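PDB 6KUN: 2-oxoglutarate-dependent dioxygenase DAO from Oryza sativa subsp. indica, which probably catalyses the irreversible oxidation of the auxin indole-3-acetic acid to inactive 2-oxoindole-3-acetic acid, using 2-oxoglutarate and one Fe(II) ion per subunit. Local coordinates for residues V172-G177 with V215-Q220; D130-V135 with G177-L182; D26-L31 with G225-V230; G32-S37 with F211-G216; G219-N224 with D255-P260. All coordinates share one frame; numbering follows the deposited sequence.

Interaction 1 of 5, residues V172-G177 with V215-Q220. With AKG (2-oxoglutaric acid), chain G; IAC (1H-indol-3-ylacetic acid), chain H.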
# COMPACT_ATOMS: atom_id res chain seq x y z
N VAL B 172 3.62 26.90 2.89
CA VAL B 172 3.63 26.75 4.34
C VAL B 172 2.40 27.41 4.96
O VAL B 172 2.20 28.62 4.83
CB VAL B 172 4.91 27.35 4.96
CG1 VAL B 172 4.82 27.13 6.47
CG2 VAL B 172 6.15 26.73 4.38
N HIS B 173 1.67 26.65 5.76
CA HIS B 173 0.48 27.17 6.41
C HIS B 173 0.18 26.31 7.62
O HIS B 173 0.75 25.23 7.81
CB HIS B 173 -0.71 27.15 5.47
CG HIS B 173 -1.11 25.75 5.09
ND1 HIS B 173 -0.29 24.90 4.38
CD2 HIS B 173 -2.23 25.04 5.37
CE1 HIS B 173 -0.89 23.74 4.20
NE2 HIS B 173 -2.07 23.81 4.79
N THR B 174 -0.77 26.79 8.42
CA THR B 174 -1.39 26.01 9.48
C THR B 174 -2.81 25.73 9.00
O THR B 174 -3.35 26.47 8.19
CB THR B 174 -1.42 26.74 10.82
OG1 THR B 174 -2.12 27.99 10.68
CG2 THR B 174 -0.02 26.94 11.40
N ASP B 175 -3.41 24.68 9.54
CA ASP B 175 -4.84 24.50 9.40
C ASP B 175 -5.55 25.46 10.35
O ASP B 175 -5.13 25.60 11.50
CB ASP B 175 -5.25 23.06 9.75
CG ASP B 175 -4.61 22.03 8.84
OD1 ASP B 175 -4.19 22.39 7.72
OD2 ASP B 175 -4.54 20.86 9.25
N SER B 176 -6.66 26.05 9.91
CA SER B 176 -7.37 27.01 10.76
C SER B 176 -8.09 26.31 11.91
O SER B 176 -8.30 26.91 12.97
CB SER B 176 -8.40 27.80 9.94
OG SER B 176 -9.33 26.93 9.34
N GLY B 177 -8.46 25.04 11.70
CA GLY B 177 -9.33 24.31 12.60
C GLY B 177 -8.64 23.73 13.82
O GLY B 177 -7.51 24.07 14.16
N VAL B 215 -2.33 19.51 14.74
CA VAL B 215 -3.08 20.51 15.50
C VAL B 215 -3.14 21.79 14.70
O VAL B 215 -2.12 22.24 14.17
CB VAL B 215 -2.41 20.78 16.88
CG1 VAL B 215 -3.18 21.85 17.65
CG2 VAL B 215 -2.28 19.47 17.66
N GLY B 216 -4.31 22.42 14.67
CA GLY B 216 -4.51 23.65 13.95
C GLY B 216 -4.72 24.85 14.88
O GLY B 216 -4.57 24.77 16.10
N ASP B 217 -5.06 25.97 14.27
CA ASP B 217 -5.07 27.25 14.99
C ASP B 217 -6.11 27.23 16.10
O ASP B 217 -5.84 27.66 17.21
CB ASP B 217 -5.36 28.42 14.07
CG ASP B 217 -4.24 28.70 13.08
OD1 ASP B 217 -3.13 28.14 13.18
OD2 ASP B 217 -4.52 29.52 12.14
N VAL B 218 -7.31 26.72 15.81
CA VAL B 218 -8.33 26.56 16.85
C VAL B 218 -7.86 25.64 17.98
O VAL B 218 -8.21 25.86 19.16
CB VAL B 218 -9.65 26.07 16.27
CG1 VAL B 218 -10.56 25.58 17.38
CG2 VAL B 218 -10.33 27.17 15.46
N GLY B 219 -7.05 24.63 17.67
CA GLY B 219 -6.46 23.83 18.74
C GLY B 219 -5.61 24.67 19.70
O GLY B 219 -5.65 24.48 20.94
N GLN B 220 -4.78 25.57 19.12
CA GLN B 220 -3.92 26.44 19.93
C GLN B 220 -4.76 27.39 20.77
O GLN B 220 -4.45 27.64 21.93
CB GLN B 220 -2.98 27.21 18.99
CG GLN B 220 -2.46 28.59 19.45
CD GLN B 220 -1.35 28.51 20.49
OE1 GLN B 220 -0.81 27.43 20.80
NE2 GLN B 220 -1.03 29.66 21.06
C1 AKG G . -3.12 19.83 4.80
O1 AKG G . -3.27 18.71 5.33
O2 AKG G . -3.82 20.82 5.14
C2 AKG G . -2.10 20.01 3.77
O5 AKG G . -1.20 20.81 3.93
C3 AKG G . -2.17 19.18 2.51
C4 AKG G . -2.55 17.75 2.86
C5 AKG G . -2.59 16.92 1.60
O3 AKG G . -1.75 16.01 1.45
O4 AKG G . -3.47 17.17 0.75
C IAC H . -8.20 29.08 5.61
C1 IAC H . -8.92 28.67 4.54
C2 IAC H . -8.50 29.00 3.23
C3 IAC H . -7.35 29.72 3.04
C4 IAC H . -6.61 30.13 4.14
C5 IAC H . -7.05 29.82 5.40
C7 IAC H . -9.98 27.99 5.00
C8 IAC H . -9.94 27.96 6.38
C17 IAC H . -11.16 27.30 4.31
C18 IAC H . -10.81 25.91 3.80
N IAC H . -8.83 28.64 6.76
O2 IAC H . -11.33 25.53 2.71
O3 IAC H . -10.04 25.15 4.46
O HOH W 1 -1.66 23.13 11.56
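The N-H groups that begin helix 217-222 meet carbonyls of the loop after H173. D217 N donates to D175 O (2.8 Å), almost along the C=O axis, and V218 N to S176 O (3.0 Å) from above the carbonyl plane; V218 N also makes a weak, strongly bent bond to G177 O. A water extends this pairing, accepting from D175 N and donating to V215 O, 2.8 Å away.

Between side chains, T174 OG1 donates to D217 OD1 at 2.7 Å, reaching it 26° out of the carboxylate plane. N229 ND2 grips the same oxygen, while D217 OD2 pairs with Y280 and R284, so the buried carboxylate is held at both ends.

Toward the ligands, H173 NE2 forms a weak bond of 3.5 Å with AKG O2, lying at the imidazole edge and in its plane. D175 OD1 stands 3.0 Å from AKG O2, its OD2 being held by T180. S176 OG, bonded to Y277, approaches the IAC indole N to 3.1 Å. H173 and D175, with H232 close by, are consistent with the His-X-Asp...His facial triad of jelly-roll Fe(II)/2-oxoglutarate dioxygenases.

Interaction 2 of 5, residues D130-V135 with G177-L182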
# COMPACT_ATOMS: atom_id res chain seq x y z
N ASP B 130 -12.57 10.47 18.41
CA ASP B 130 -11.83 9.69 19.40
C ASP B 130 -10.48 10.35 19.71
O ASP B 130 -10.12 10.53 20.88
CB ASP B 130 -11.64 8.25 18.91
CG ASP B 130 -10.96 7.35 19.95
OD1 ASP B 130 -11.36 7.38 21.13
OD2 ASP B 130 -10.03 6.61 19.59
N VAL B 131 -9.76 10.75 18.67
CA VAL B 131 -8.51 11.47 18.88
C VAL B 131 -8.75 12.76 19.67
O VAL B 131 -8.07 13.04 20.66
CB VAL B 131 -7.84 11.75 17.54
CG1 VAL B 131 -6.62 12.65 17.77
CG2 VAL B 131 -7.42 10.44 16.87
N ALA B 132 -9.73 13.58 19.25
CA ALA B 132 -10.00 14.81 20.00
C ALA B 132 -10.26 14.53 21.48
O ALA B 132 -9.73 15.21 22.36
CB ALA B 132 -11.17 15.57 19.39
N GLY B 133 -11.09 13.51 21.77
CA GLY B 133 -11.39 13.17 23.16
C GLY B 133 -10.15 12.82 23.96
O GLY B 133 -10.02 13.21 25.13
N LYS B 134 -9.24 12.06 23.36
CA LYS B 134 -8.01 11.67 24.04
C LYS B 134 -7.10 12.87 24.26
O LYS B 134 -6.49 13.00 25.32
CB LYS B 134 -7.29 10.56 23.27
CG LYS B 134 -8.07 9.25 23.35
CD LYS B 134 -7.45 8.16 22.49
CE LYS B 134 -7.90 6.76 22.94
NZ LYS B 134 -9.36 6.65 23.20
N VAL B 135 -7.01 13.78 23.28
CA VAL B 135 -6.25 15.01 23.48
C VAL B 135 -6.83 15.81 24.64
O VAL B 135 -6.10 16.23 25.55
CB VAL B 135 -6.22 15.84 22.18
CG1 VAL B 135 -5.68 17.25 22.44
CG2 VAL B 135 -5.33 15.15 21.18
N GLY B 177 -8.46 25.04 11.70
CA GLY B 177 -9.33 24.31 12.60
C GLY B 177 -8.64 23.73 13.82
O GLY B 177 -7.51 24.07 14.16
N PHE B 178 -9.34 22.79 14.45
CA PHE B 178 -8.90 22.21 15.72
C PHE B 178 -7.84 21.13 15.54
O PHE B 178 -6.71 21.25 16.07
CB PHE B 178 -10.17 21.67 16.45
CG PHE B 178 -9.95 21.16 17.81
CD1 PHE B 178 -9.62 22.02 18.86
CD2 PHE B 178 -10.07 19.80 18.08
CE1 PHE B 178 -9.40 21.52 20.14
CE2 PHE B 178 -9.81 19.28 19.33
CZ PHE B 178 -9.50 20.16 20.38
N LEU B 179 -8.21 20.04 14.85
CA LEU B 179 -7.34 18.90 14.60
C LEU B 179 -7.62 18.39 13.19
O LEU B 179 -8.76 18.46 12.73
CB LEU B 179 -7.62 17.72 15.54
CG LEU B 179 -7.24 17.87 17.00
CD1 LEU B 179 -7.72 16.67 17.77
CD2 LEU B 179 -5.75 18.07 17.13
N THR B 180 -6.60 17.82 12.56
CA THR B 180 -6.72 17.23 11.25
C THR B 180 -6.13 15.84 11.24
O THR B 180 -5.01 15.65 11.73
CB THR B 180 -6.02 18.08 10.20
OG1 THR B 180 -6.55 19.40 10.25
CG2 THR B 180 -6.30 17.49 8.80
N VAL B 181 -6.87 14.86 10.68
CA VAL B 181 -6.35 13.51 10.52
C VAL B 181 -6.12 13.29 9.04
O VAL B 181 -7.04 13.43 8.24
CB VAL B 181 -7.28 12.42 11.10
CG1 VAL B 181 -6.60 11.06 10.97
CG2 VAL B 181 -7.60 12.70 12.52
N LEU B 182 -4.89 12.90 8.68
CA LEU B 182 -4.47 12.76 7.29
C LEU B 182 -4.08 11.31 7.02
O LEU B 182 -3.44 10.66 7.85
CB LEU B 182 -3.25 13.67 7.00
CG LEU B 182 -3.29 15.16 7.29
CD1 LEU B 182 -1.89 15.74 7.12
CD2 LEU B 182 -4.27 15.87 6.40
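Helix 111-138 packs across one side of the main jelly-roll sheet here, covering the start of strand 179-183 at a classic beta bulge, where F178 and L179 both face L249. The segment axes approach to 9.8 Å with an angle of 133° between their directions, so the strand runs obliquely across the helix. The chief bump is the L179 side chain. Its CG lies anti to the carbonyl carbon (chi1 -70°) and the chain then extends fully, driving CD1 straight at the helix. That methyl drops into a shallow hollow walled by V131 and V135, with I128 of the previous turn touching the same leucine. A132 is the floor: CD1 comes within 3.7 Å of A132 CA. On the walls, V131 CG1 lies 4.2 Å and V135 CG2 4.4 Å from L179 CD1, the two valines being one turn apart on the helix.

The bulge brings a second projection beside the first. F178, with CG anti to its backbone N (chi1 -175°), presents its ring edge to A132, whose small methyl rests against both the phenyl rim and the leucine methyl, which lie side by side. W149 and W222 meet the F178 ring edge-to-face. Farther along the strand V181 also points at the helix and packs on L127 and I128, whereas T180 and L182 project from the other face of the sheet, L182 reaching 2-oxoglutarate. The contact contains no hydrogen bonds; its closest approach to the F178 ring is A132 CB, near the ring plane and 4.0 Å from F178 CE2.

Interaction 3 of 5, residues D26-L31 with G225-V230; sequences DACARL and GRLHNV
The C-terminal turn of helix 18-30, in the N-terminal region, rests against the loop that leads from helix 217-222 to strand 232-235, the strand bearing the predicted iron ligand H232. One hydrogen bond joins the two: H228 N donates to C28 O at 2.9 Å and is nearly straight, 169° at the hydrogen, although the donor stands above the carbonyl plane. It ties a last-turn carbonyl of the helix to an irregular piece of chain.

Packing spreads to both sides of this bond. L227, with CG beside its backbone N (chi1 -54°), extends its side chain so that CD2 presses on C28 CB at 3.3 Å, tighter than usual for two carbons; V135 of helix 111-138 packs on both residues. A29 meets the loop through its backbone and methyl, its CA making a C-H...O contact of 3.3 Å with R226 O. The R226 side chain leads away from the helix to a salt bridge with D265.

Beyond the bond, H228 holds CG anti to its backbone N (chi1 178°), which lays the imidazole alongside the chain leaving the helix. L31 O lies in the ring plane at its edge, 3.4 Å from H228 CD2. The same carbonyl is approached by V230 CG2 at 3.3 Å, so it is flanked by carbon on two sides. P196 packs on both L31 and H228. The contact packs the end of an N-terminal helix on the loop that enters the His-bearing strand of the jelly-roll fold of this 2-oxoglutarate/Fe(II) oxygenase.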
# COMPACT_ATOMS: atom_id res chain seq x y z
N ASP B 26 2.58 15.62 25.06
CA ASP B 26 3.88 16.18 24.78
C ASP B 26 4.09 16.39 23.30
O ASP B 26 4.63 17.42 22.87
CB ASP B 26 4.95 15.26 25.36
CG ASP B 26 6.30 15.88 25.33
OD1 ASP B 26 6.51 16.85 26.10
OD2 ASP B 26 7.13 15.42 24.52
N ALA B 27 3.61 15.47 22.48
CA ALA B 27 3.71 15.65 21.03
C ALA B 27 2.87 16.83 20.58
O ALA B 27 3.33 17.64 19.77
CB ALA B 27 3.28 14.38 20.31
N CYS B 28 1.66 16.96 21.10
CA CYS B 28 0.81 18.09 20.74
C CYS B 28 1.40 19.42 21.20
O CYS B 28 1.29 20.44 20.49
CB CYS B 28 -0.58 17.89 21.36
SG CYS B 28 -1.53 16.57 20.61
N ALA B 29 2.02 19.45 22.39
CA ALA B 29 2.49 20.70 22.94
C ALA B 29 3.79 21.16 22.27
O ALA B 29 4.00 22.36 22.05
CB ALA B 29 2.69 20.56 24.45
N ARG B 30 4.67 20.22 21.96
CA ARG B 30 5.98 20.60 21.47
C ARG B 30 6.03 20.61 19.96
O ARG B 30 6.76 21.44 19.42
CB ARG B 30 7.05 19.66 22.03
CG ARG B 30 7.33 19.91 23.49
CD ARG B 30 7.83 18.68 24.18
NE ARG B 30 8.85 18.00 23.40
CZ ARG B 30 9.56 16.96 23.85
NH1 ARG B 30 9.36 16.51 25.08
NH2 ARG B 30 10.47 16.39 23.07
N LEU B 31 5.33 19.70 19.28
CA LEU B 31 5.36 19.57 17.82
C LEU B 31 4.05 19.93 17.13
O LEU B 31 4.07 20.41 15.99
CB LEU B 31 5.70 18.13 17.43
CG LEU B 31 6.60 17.86 16.22
CD1 LEU B 31 6.43 16.42 15.75
CD2 LEU B 31 6.41 18.77 15.07
N GLY B 225 -3.18 28.03 24.40
CA GLY B 225 -1.77 28.05 24.09
C GLY B 225 -1.02 26.76 24.35
O GLY B 225 0.17 26.70 24.05
N ARG B 226 -1.67 25.74 24.89
CA ARG B 226 -0.96 24.53 25.30
C ARG B 226 -0.70 23.55 24.16
O ARG B 226 0.22 22.71 24.26
CB ARG B 226 -1.76 23.84 26.41
CG ARG B 226 -1.77 24.62 27.70
CD ARG B 226 -2.73 24.04 28.71
NE ARG B 226 -2.72 24.89 29.91
CZ ARG B 226 -1.74 24.86 30.81
NH1 ARG B 226 -0.72 24.04 30.65
NH2 ARG B 226 -1.80 25.66 31.87
N LEU B 227 -1.44 23.61 23.10
CA LEU B 227 -1.22 22.71 21.95
C LEU B 227 -0.75 23.54 20.77
O LEU B 227 -1.38 24.57 20.46
CB LEU B 227 -2.48 21.94 21.59
CG LEU B 227 -3.21 21.14 22.66
CD1 LEU B 227 -4.48 20.57 22.09
CD2 LEU B 227 -2.35 20.05 23.19
N HIS B 228 0.32 23.10 20.14
CA HIS B 228 1.00 23.87 19.11
C HIS B 228 0.30 23.70 17.76
O HIS B 228 0.15 22.57 17.28
CB HIS B 228 2.45 23.40 18.97
CG HIS B 228 3.22 24.11 17.90
ND1 HIS B 228 3.44 25.48 17.93
CD2 HIS B 228 3.79 23.67 16.75
CE1 HIS B 228 4.13 25.83 16.86
NE2 HIS B 228 4.38 24.75 16.14
N ASN B 229 -0.06 24.82 17.13
CA ASN B 229 -0.61 24.79 15.78
C ASN B 229 0.55 24.68 14.80
O ASN B 229 1.33 25.63 14.61
CB ASN B 229 -1.49 26.00 15.50
CG ASN B 229 -0.85 27.30 15.89
OD1 ASN B 229 -0.08 27.38 16.86
ND2 ASN B 229 -1.19 28.35 15.15
N VAL B 230 0.68 23.51 14.17
CA VAL B 230 1.92 23.15 13.49
C VAL B 230 1.94 23.74 12.09
O VAL B 230 0.96 23.66 11.35
CB VAL B 230 2.08 21.62 13.48
CG1 VAL B 230 0.87 20.90 12.77
CG2 VAL B 230 3.38 21.24 12.83

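Interaction 4 of 5, residues G32-S37 with F211-G216; sequences GCFRVS and FVVNVG
Strands 33-37 and 211-215 run antiparallel as neighbours in the main jelly-roll sheet, bringing an N-terminal strand alongside the catalytic fold. Five backbone hydrogen bonds set the register. The hydrogen-bonded pair F34 and V213 includes the straightest of them, V213 N to F34 O, at 2.7 Å and 177°. In the pair V36 and F211, V36 N reaches F211 O at 2.8 Å while the return bond from F211 N to V36 O is longer, 3.3 Å.

On the face bearing F34, V36, V213 and F211, the F34 ring lies over the neighbouring strand. Its CG occupies the crowded position between backbone N and carbonyl carbon (chi1 59°), which lays the ring beside V213 in a CH-pi contact: V213 CB is 3.8 Å from the ring centroid and 18° off the normal. V36 straddles two partners, CG1 touching V213 CG2 and CG2 touching F211 CB at 3.5 Å. On the other face C33 SG packs against V212 CG1 at 3.6 Å, and the bent R35 side chain passes V212 on its way to D205 O. The N214 side chain, on this face, lies about 4 Å from those of H232 and D175, predicted iron ligands.

In the next shell, helix 18-30 covers F34 with L24, A27 and C28, helix 111-138 adds V131, and the F211 ring packs on Y120, M124 and L127 of that helix. The pairing begins at G32, the positive-phi residue leaving helix 18-30, whose O accepts V215 N in the carbonyl plane at 2.8 Å.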
# COMPACT_ATOMS: atom_id res chain seq x y z
N GLY B 32 2.91 19.65 17.75
CA GLY B 32 1.64 19.82 17.06
C GLY B 32 1.32 18.76 16.03
O GLY B 32 0.38 18.96 15.25
N CYS B 33 2.04 17.64 16.03
CA CYS B 33 1.96 16.64 14.99
C CYS B 33 2.36 15.30 15.58
O CYS B 33 3.29 15.22 16.39
CB CYS B 33 2.90 16.92 13.80
SG CYS B 33 2.80 15.73 12.37
N PHE B 34 1.63 14.25 15.23
CA PHE B 34 1.94 12.91 15.67
C PHE B 34 1.28 11.90 14.75
O PHE B 34 0.32 12.22 14.04
CB PHE B 34 1.53 12.68 17.13
CG PHE B 34 0.06 12.87 17.43
CD1 PHE B 34 -0.46 14.13 17.67
CD2 PHE B 34 -0.80 11.78 17.55
CE1 PHE B 34 -1.79 14.33 17.98
CE2 PHE B 34 -2.18 11.99 17.87
CZ PHE B 34 -2.65 13.25 18.07
N ARG B 35 1.80 10.68 14.78
CA ARG B 35 1.19 9.55 14.07
C ARG B 35 0.26 8.78 15.02
O ARG B 35 0.52 8.72 16.22
CB ARG B 35 2.25 8.59 13.53
CG ARG B 35 3.31 9.22 12.67
CD ARG B 35 4.02 8.16 11.81
NE ARG B 35 3.67 8.29 10.39
CZ ARG B 35 4.47 8.82 9.46
NH1 ARG B 35 5.69 9.25 9.76
NH2 ARG B 35 4.04 8.89 8.20
N VAL B 36 -0.82 8.20 14.47
CA VAL B 36 -1.68 7.32 15.27
C VAL B 36 -1.71 5.93 14.67
O VAL B 36 -1.98 5.75 13.47
CB VAL B 36 -3.13 7.82 15.43
CG1 VAL B 36 -3.19 9.00 16.37
CG2 VAL B 36 -3.76 8.15 14.11
N SER B 37 -1.42 4.94 15.52
CA SER B 37 -1.73 3.54 15.26
C SER B 37 -2.86 3.14 16.19
O SER B 37 -3.33 3.94 17.02
CB SER B 37 -0.51 2.67 15.53
OG SER B 37 -0.18 2.80 16.91
N PHE B 211 -2.05 6.96 10.41
CA PHE B 211 -2.57 8.30 10.12
C PHE B 211 -1.65 9.32 10.80
O PHE B 211 -1.01 9.02 11.79
CB PHE B 211 -4.02 8.45 10.62
CG PHE B 211 -5.03 7.56 9.89
CD1 PHE B 211 -5.62 7.97 8.73
CD2 PHE B 211 -5.41 6.34 10.43
CE1 PHE B 211 -6.55 7.17 8.05
CE2 PHE B 211 -6.35 5.53 9.76
CZ PHE B 211 -6.92 5.95 8.57
N VAL B 212 -1.59 10.51 10.23
CA VAL B 212 -0.93 11.67 10.83
C VAL B 212 -2.00 12.59 11.38
O VAL B 212 -3.00 12.86 10.69
CB VAL B 212 -0.06 12.39 9.79
CG1 VAL B 212 0.61 13.61 10.38
CG2 VAL B 212 0.95 11.42 9.21
N VAL B 213 -1.79 13.11 12.59
CA VAL B 213 -2.66 14.09 13.20
C VAL B 213 -1.91 15.41 13.33
O VAL B 213 -0.76 15.44 13.80
CB VAL B 213 -3.19 13.61 14.57
CG1 VAL B 213 -4.14 14.69 15.15
CG2 VAL B 213 -3.86 12.25 14.42
N ASN B 214 -2.53 16.50 12.88
CA ASN B 214 -1.96 17.84 13.04
C ASN B 214 -2.90 18.72 13.84
O ASN B 214 -4.13 18.74 13.60
CB ASN B 214 -1.73 18.52 11.64
CG ASN B 214 -0.57 17.90 10.88
OD1 ASN B 214 0.27 17.22 11.45
ND2 ASN B 214 -0.54 18.13 9.57
N VAL B 215 -2.33 19.51 14.74
CA VAL B 215 -3.08 20.51 15.50
C VAL B 215 -3.14 21.79 14.70
O VAL B 215 -2.12 22.24 14.17
CB VAL B 215 -2.41 20.78 16.88
CG1 VAL B 215 -3.18 21.85 17.65
CG2 VAL B 215 -2.28 19.47 17.66
N GLY B 216 -4.31 22.42 14.67
CA GLY B 216 -4.51 23.65 13.95
C GLY B 216 -4.72 24.85 14.88
O GLY B 216 -4.57 24.77 16.10

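Interaction 5 of 5, residues G219-N224 with D255-P260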
# COMPACT_ATOMS: atom_id res chain seq x y z
N GLY B 219 -7.05 24.63 17.67
CA GLY B 219 -6.46 23.83 18.74
C GLY B 219 -5.61 24.67 19.70
O GLY B 219 -5.65 24.48 20.94
N GLN B 220 -4.78 25.57 19.12
CA GLN B 220 -3.92 26.44 19.93
C GLN B 220 -4.76 27.39 20.77
O GLN B 220 -4.45 27.64 21.93
CB GLN B 220 -2.98 27.21 18.99
CG GLN B 220 -2.46 28.59 19.45
CD GLN B 220 -1.35 28.51 20.49
OE1 GLN B 220 -0.81 27.43 20.80
NE2 GLN B 220 -1.03 29.66 21.06
N ALA B 221 -5.86 27.90 20.23
CA ALA B 221 -6.67 28.86 20.96
C ALA B 221 -7.55 28.17 22.00
O ALA B 221 -7.61 28.59 23.16
CB ALA B 221 -7.52 29.71 19.99
N TRP B 222 -8.23 27.09 21.63
CA TRP B 222 -9.03 26.34 22.58
C TRP B 222 -8.20 25.79 23.73
O TRP B 222 -8.71 25.64 24.85
CB TRP B 222 -9.72 25.20 21.83
CG TRP B 222 -10.53 24.27 22.64
CD1 TRP B 222 -11.89 24.33 22.84
CD2 TRP B 222 -10.07 23.12 23.31
NE1 TRP B 222 -12.28 23.29 23.64
CE2 TRP B 222 -11.18 22.52 23.93
CE3 TRP B 222 -8.81 22.52 23.45
CZ2 TRP B 222 -11.07 21.36 24.67
CZ3 TRP B 222 -8.71 21.37 24.18
CH2 TRP B 222 -9.83 20.81 24.80
N SER B 223 -6.94 25.47 23.49
CA SER B 223 -6.11 24.88 24.53
C SER B 223 -5.41 25.93 25.39
O SER B 223 -4.56 25.59 26.20
CB SER B 223 -5.10 23.94 23.91
OG SER B 223 -4.08 24.68 23.26
N ASN B 224 -5.74 27.19 25.17
CA ASN B 224 -5.11 28.32 25.82
C ASN B 224 -3.61 28.35 25.60
O ASN B 224 -2.86 28.64 26.52
CB ASN B 224 -5.40 28.37 27.31
CG ASN B 224 -5.13 29.74 27.87
OD1 ASN B 224 -5.50 30.73 27.28
ND2 ASN B 224 -4.37 29.78 28.96
N ASP B 255 -20.07 27.44 16.83
CA ASP B 255 -19.01 28.18 16.17
C ASP B 255 -18.14 29.02 17.11
O ASP B 255 -17.25 29.75 16.63
CB ASP B 255 -19.53 29.09 15.07
CG ASP B 255 -18.52 29.29 13.95
OD1 ASP B 255 -17.94 28.30 13.47
OD2 ASP B 255 -18.32 30.45 13.52
N THR B 256 -18.30 28.91 18.42
CA THR B 256 -17.50 29.75 19.30
C THR B 256 -16.24 29.05 19.78
O THR B 256 -16.32 27.95 20.33
CB THR B 256 -18.31 30.19 20.53
OG1 THR B 256 -19.32 31.09 20.12
CG2 THR B 256 -17.42 30.87 21.55
N VAL B 257 -15.10 29.74 19.65
CA VAL B 257 -13.82 29.23 20.13
C VAL B 257 -13.50 29.92 21.45
O VAL B 257 -13.20 31.12 21.48
CB VAL B 257 -12.71 29.48 19.09
CG1 VAL B 257 -11.40 28.90 19.60
CG2 VAL B 257 -13.10 28.87 17.74
N SER B 258 -13.53 29.15 22.54
CA SER B 258 -13.15 29.67 23.85
C SER B 258 -12.52 28.59 24.71
O SER B 258 -13.09 27.51 24.89
CB SER B 258 -14.38 30.24 24.59
OG SER B 258 -13.96 30.85 25.80
N ALA B 259 -11.33 28.86 25.21
CA ALA B 259 -10.61 27.89 26.01
C ALA B 259 -11.43 27.51 27.23
O ALA B 259 -12.16 28.35 27.77
CB ALA B 259 -9.26 28.45 26.44
N PRO B 260 -11.38 26.25 27.66
CA PRO B 260 -12.01 25.88 28.94
C PRO B 260 -11.28 26.47 30.14
O PRO B 260 -10.06 26.64 30.13
CB PRO B 260 -11.93 24.34 28.92
CG PRO B 260 -11.73 23.96 27.43
CD PRO B 260 -10.94 25.08 26.86
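W222 offers one face of its indole to P260, whose CD sits over the five-membered ring, 3.9 Å from its centroid and 11° off the normal, a CH-pi contact. The tryptophan CG is anti to its backbone N (chi1 177°), and the two side chains cross at about a right angle. P260 CG continues the overlap toward the six-membered ring, 3.8 Å from W222 CE2.

On the same side of the indole as the proline, the backbone of W222 takes part as well. A259 CA makes a C-H...O contact of 3.2 Å with W222 O, and P260 CD also crowds that oxygen. Two further apolar touches complete the fit, the A221 and V257 methyls (CB to CG1, 4.0 Å) and the N224 CB methylene on the A259 methyl.

The helix ends where this packing occurs. N224, with positive phi, is the C-prime residue of a Schellman motif, and G219 O accepts from both S223 N and S223 OG, the hydroxyl bond being 2.8 Å. The N224 amide turns to R271 N and L263 O. With no hydrogen bond between the two segments, the contact depends on apolar fit and weak C-H donors, which implies cohesion through shape rather than through directional polar pairing.

From the N terminus, interaction 3 opens on helix 18-30 and interaction 4 on the next strand, both joining the N-terminal region to the jelly roll. Residues 130-135 open interaction 2, which packs helix 111-138 on the main sheet, and 172-177 open interaction 1, which ties the metal-site loop to helix 217-222; these two cross, sharing G177. Interaction 2 closes at 177-182, inside the loop that interaction 4 closes at 211-216, where interaction 1 also ends. The end of helix 217-222 opens interaction 5 toward 255-260, sharing G219 and Q220 with interaction 1. Interaction 5 crosses interaction 3, whose closure at 225-230 encloses interactions 1, 2 and 4, and follows interactions 2 and 4 in series.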